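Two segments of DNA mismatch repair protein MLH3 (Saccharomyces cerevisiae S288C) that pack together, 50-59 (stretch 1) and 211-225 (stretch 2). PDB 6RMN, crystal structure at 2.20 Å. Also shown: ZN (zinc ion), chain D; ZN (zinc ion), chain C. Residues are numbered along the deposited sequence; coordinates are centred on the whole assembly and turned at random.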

# COMPACT_ATOMS: atom_id res chain seq x y z
N ALA B 50 -9.39 -1.35 -13.81
CA ALA B 50 -8.95 -0.24 -14.66
C ALA B 50 -7.44 -0.28 -14.89
O ALA B 50 -6.98 -0.07 -16.01
CB ALA B 50 -9.35 1.09 -14.04
N CYS B 51 -6.68 -0.59 -13.83
CA CYS B 51 -5.23 -0.74 -13.82
C CYS B 51 -4.80 -1.83 -14.81
O CYS B 51 -3.98 -1.57 -15.69
CB CYS B 51 -4.75 -1.06 -12.41
SG CYS B 51 -2.97 -1.34 -12.28
N ASP B 52 -5.36 -3.04 -14.67
CA ASP B 52 -5.07 -4.20 -15.51
C ASP B 52 -5.50 -3.97 -16.97
O ASP B 52 -4.72 -4.24 -17.88
CB ASP B 52 -5.73 -5.46 -14.91
CG ASP B 52 -5.13 -6.77 -15.41
OD1 ASP B 52 -3.95 -6.75 -15.87
OD2 ASP B 52 -5.82 -7.80 -15.33
N GLU B 53 -6.73 -3.43 -17.17
CA GLU B 53 -7.30 -3.09 -18.48
C GLU B 53 -6.41 -2.09 -19.23
O GLU B 53 -6.19 -2.26 -20.43
CB GLU B 53 -8.72 -2.54 -18.30
CG GLU B 53 -9.46 -2.21 -19.58
CD GLU B 53 -10.83 -1.65 -19.27
OE1 GLU B 53 -11.70 -2.43 -18.82
OE2 GLU B 53 -11.01 -0.42 -19.41
N ARG B 54 -5.87 -1.08 -18.51
CA ARG B 54 -4.97 -0.07 -19.06
C ARG B 54 -3.66 -0.68 -19.59
O ARG B 54 -3.23 -0.36 -20.71
CB ARG B 54 -4.65 1.01 -18.01
CG ARG B 54 -3.77 2.12 -18.57
CD ARG B 54 -4.62 3.01 -19.43
NE ARG B 54 -4.12 3.11 -20.79
CZ ARG B 54 -4.69 3.87 -21.72
NH1 ARG B 54 -5.78 4.57 -21.45
NH2 ARG B 54 -4.16 3.92 -22.93
N ILE B 55 -3.01 -1.52 -18.75
CA ILE B 55 -1.76 -2.21 -19.09
C ILE B 55 -2.00 -3.07 -20.34
O ILE B 55 -1.16 -3.09 -21.24
CB ILE B 55 -1.24 -3.09 -17.89
CG1 ILE B 55 -0.91 -2.22 -16.65
CG2 ILE B 55 -0.02 -3.95 -18.30
CD1 ILE B 55 -0.99 -2.96 -15.31
N ARG B 56 -3.13 -3.79 -20.35
CA ARG B 56 -3.51 -4.71 -21.42
C ARG B 56 -3.78 -4.01 -22.73
O ARG B 56 -3.36 -4.52 -23.77
CB ARG B 56 -4.68 -5.60 -20.98
CG ARG B 56 -4.25 -6.71 -20.05
CD ARG B 56 -5.42 -7.58 -19.63
NE ARG B 56 -5.01 -8.60 -18.65
CZ ARG B 56 -4.53 -9.80 -18.96
NH1 ARG B 56 -4.39 -10.16 -20.22
NH2 ARG B 56 -4.18 -10.65 -18.00
N LEU B 57 -4.43 -2.82 -22.68
CA LEU B 57 -4.74 -2.00 -23.85
C LEU B 57 -3.49 -1.49 -24.52
O LEU B 57 -3.33 -1.67 -25.73
CB LEU B 57 -5.69 -0.83 -23.51
CG LEU B 57 -6.05 0.07 -24.70
CD1 LEU B 57 -7.05 -0.62 -25.64
CD2 LEU B 57 -6.52 1.40 -24.25
N GLU B 58 -2.59 -0.89 -23.75
CA GLU B 58 -1.34 -0.36 -24.27
C GLU B 58 -0.45 -1.46 -24.92
O GLU B 58 0.25 -1.15 -25.90
CB GLU B 58 -0.60 0.44 -23.18
CG GLU B 58 -1.40 1.66 -22.74
CD GLU B 58 -0.59 2.82 -22.20
OE1 GLU B 58 0.66 2.72 -22.20
OE2 GLU B 58 -1.20 3.83 -21.79
N GLU B 59 -0.53 -2.73 -24.43
CA GLU B 59 0.17 -3.89 -25.00
C GLU B 59 -0.45 -4.23 -26.35
O GLU B 59 0.27 -4.53 -27.30
CB GLU B 59 0.09 -5.11 -24.07
CG GLU B 59 1.02 -5.05 -22.86
CD GLU B 59 0.82 -6.04 -21.72
OE1 GLU B 59 -0.12 -6.87 -21.77
OE2 GLU B 59 1.62 -5.97 -20.76
N ILE B 211 3.52 -5.80 -8.94
CA ILE B 211 3.70 -5.99 -10.39
C ILE B 211 2.71 -5.11 -11.19
O ILE B 211 3.13 -4.43 -12.14
CB ILE B 211 3.60 -7.49 -10.78
CG1 ILE B 211 4.82 -8.28 -10.27
CG2 ILE B 211 3.42 -7.66 -12.29
CD1 ILE B 211 4.55 -9.72 -9.95
N LEU B 212 1.42 -5.15 -10.80
CA LEU B 212 0.37 -4.36 -11.45
C LEU B 212 0.67 -2.86 -11.45
O LEU B 212 0.57 -2.24 -12.50
CB LEU B 212 -1.02 -4.65 -10.83
CG LEU B 212 -1.74 -5.89 -11.33
CD1 LEU B 212 -2.92 -6.21 -10.45
CD2 LEU B 212 -2.22 -5.73 -12.77
N ILE B 213 1.05 -2.28 -10.29
CA ILE B 213 1.36 -0.85 -10.19
C ILE B 213 2.68 -0.51 -10.91
O ILE B 213 2.75 0.54 -11.55
CB ILE B 213 1.29 -0.33 -8.72
CG1 ILE B 213 -0.08 -0.62 -8.06
CG2 ILE B 213 1.65 1.19 -8.60
CD1 ILE B 213 -1.40 -0.06 -8.79
N SER B 214 3.67 -1.40 -10.86
CA SER B 214 4.96 -1.24 -11.55
C SER B 214 4.74 -1.09 -13.06
O SER B 214 5.31 -0.18 -13.69
CB SER B 214 5.87 -2.43 -11.28
OG SER B 214 7.10 -2.35 -11.98
N LYS B 215 3.91 -1.98 -13.64
CA LYS B 215 3.55 -1.98 -15.05
C LYS B 215 2.71 -0.74 -15.38
O LYS B 215 2.97 -0.11 -16.41
CB LYS B 215 2.79 -3.26 -15.43
CG LYS B 215 3.65 -4.52 -15.48
CD LYS B 215 2.80 -5.76 -15.72
CE LYS B 215 3.62 -6.99 -15.98
NZ LYS B 215 2.81 -8.23 -15.81
N LEU B 216 1.74 -0.36 -14.51
CA LEU B 216 0.90 0.82 -14.69
C LEU B 216 1.73 2.10 -14.79
O LEU B 216 1.49 2.90 -15.70
CB LEU B 216 -0.17 0.96 -13.59
CG LEU B 216 -1.22 2.09 -13.83
CD1 LEU B 216 -2.10 1.80 -15.07
CD2 LEU B 216 -2.06 2.35 -12.59
N SER B 217 2.73 2.26 -13.93
CA SER B 217 3.61 3.43 -13.93
C SER B 217 4.47 3.54 -15.21
O SER B 217 5.08 4.58 -15.44
CB SER B 217 4.50 3.44 -12.69
OG SER B 217 5.52 2.45 -12.77
N ARG B 218 4.52 2.46 -16.03
CA ARG B 218 5.30 2.43 -17.27
C ARG B 218 4.44 2.73 -18.49
O ARG B 218 4.98 2.88 -19.60
CB ARG B 218 6.08 1.11 -17.42
CG ARG B 218 7.32 1.04 -16.51
CD ARG B 218 8.28 -0.11 -16.84
NE ARG B 218 7.63 -1.41 -17.01
CZ ARG B 218 7.35 -2.27 -16.03
NH1 ARG B 218 7.65 -1.97 -14.77
NH2 ARG B 218 6.77 -3.43 -16.30
N CYS B 219 3.11 2.86 -18.28
CA CYS B 219 2.10 3.17 -19.29
C CYS B 219 2.19 4.61 -19.73
O CYS B 219 2.64 5.46 -18.96
CB CYS B 219 0.70 2.84 -18.78
SG CYS B 219 0.35 1.07 -18.67
N HIS B 220 1.74 4.90 -20.96
CA HIS B 220 1.71 6.24 -21.52
C HIS B 220 0.64 7.05 -20.82
O HIS B 220 0.89 8.19 -20.47
CB HIS B 220 1.51 6.22 -23.05
CG HIS B 220 1.54 7.58 -23.66
ND1 HIS B 220 2.71 8.31 -23.74
CD2 HIS B 220 0.52 8.33 -24.16
CE1 HIS B 220 2.38 9.46 -24.29
NE2 HIS B 220 1.07 9.52 -24.56
N ASN B 221 -0.53 6.46 -20.55
CA ASN B 221 -1.60 7.14 -19.81
C ASN B 221 -2.10 6.26 -18.65
O ASN B 221 -3.10 5.57 -18.79
CB ASN B 221 -2.73 7.57 -20.76
CG ASN B 221 -3.93 8.27 -20.13
OD1 ASN B 221 -5.00 8.31 -20.72
ND2 ASN B 221 -3.79 8.82 -18.93
N PRO B 222 -1.45 6.27 -17.48
CA PRO B 222 -1.92 5.41 -16.37
C PRO B 222 -3.14 5.92 -15.60
O PRO B 222 -3.60 5.23 -14.69
CB PRO B 222 -0.70 5.32 -15.44
CG PRO B 222 0.10 6.52 -15.71
CD PRO B 222 -0.21 7.01 -17.11
N PHE B 223 -3.67 7.11 -15.95
CA PHE B 223 -4.72 7.79 -15.20
C PHE B 223 -6.15 7.46 -15.60
O PHE B 223 -7.08 7.89 -14.90
CB PHE B 223 -4.47 9.29 -15.24
CG PHE B 223 -3.07 9.59 -14.78
CD1 PHE B 223 -2.67 9.30 -13.48
CD2 PHE B 223 -2.12 10.11 -15.65
CE1 PHE B 223 -1.36 9.56 -13.05
CE2 PHE B 223 -0.83 10.39 -15.22
CZ PHE B 223 -0.45 10.10 -13.93
N GLU B 224 -6.34 6.63 -16.62
CA GLU B 224 -7.68 6.20 -17.00
C GLU B 224 -7.68 4.78 -17.53
O GLU B 224 -6.64 4.29 -17.91
CB GLU B 224 -8.39 7.19 -17.97
CG GLU B 224 -7.73 7.43 -19.31
CD GLU B 224 -8.24 8.66 -20.05
OE1 GLU B 224 -8.24 9.76 -19.46
OE2 GLU B 224 -8.62 8.52 -21.24
N CYS B 225 -8.85 4.11 -17.50
CA CYS B 225 -9.04 2.76 -18.04
C CYS B 225 -9.09 2.87 -19.59
O CYS B 225 -8.95 3.97 -20.14
CB CYS B 225 -10.32 2.15 -17.49
SG CYS B 225 -11.84 2.87 -18.18
ZN ZN D . -12.92 0.80 -18.85
ZN ZN C . -13.50 -2.84 -18.12

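Helix 50-59 of MLH3 packs against helix 211-216 and the loop that follows it, the two helix axes approaching to 9.5 Å at an angle of 48°. At the apolar centre are Cys51, which points toward the second stretch, and Ile55, one helical turn on. Cys51 SG lies 3.8 Å from Leu216 CD2, 4.0 Å from Ile213 CD1 and 4.1 Å from Leu212 CB, so a single sulfur touches three aliphatic side chains. Ile55 leaves its backbone sideways, but its end comes nearer: Ile55 CD1 sits 4.0 Å from Leu212 CD2, 3.8 Å from Lys215 CB and 3.3 Å from Leu212 O. Lys215 thus lends the base of its side chain to the contact while its end leads away. A type I turn from Leu216 to Cys219 brings Cys219 SG to 4.1 Å from Ile55 CG1. Arg54 extends this surface through its aliphatic part, with Arg54 CG 3.9 Å from Leu216 CD1; farther out, Asn221 O lies over one face of its guanidinium and Glu224 O near the plane at its edge.

Glu58 forms the polar edge. Its carboxylate receives two hydrogen bonds from successive backbone amides, His220 N to Glu58 OE1 at 2.7 Å and Asn221 N to Glu58 OE2 at 3.0 Å, both nearly straight at 168°. Arg54 NH2, 3.2 Å from Glu58 OE2, makes a salt bridge within the first helix, so that oxygen serves both a loop amide and a charged neighbour. At the other end of the contact, Ala50 CB meets Cys225 CB at 3.7 Å, and metal joins the stretches: one zinc ion (chain D) is bound by Glu53 OE2 at 2.3 Å and Cys225 SG at 2.4 Å. Glu53 OE1 binds the second zinc (chain C) at 2.0 Å, so one carboxylate bridges both ions; the remaining ligands come from elsewhere in the structure.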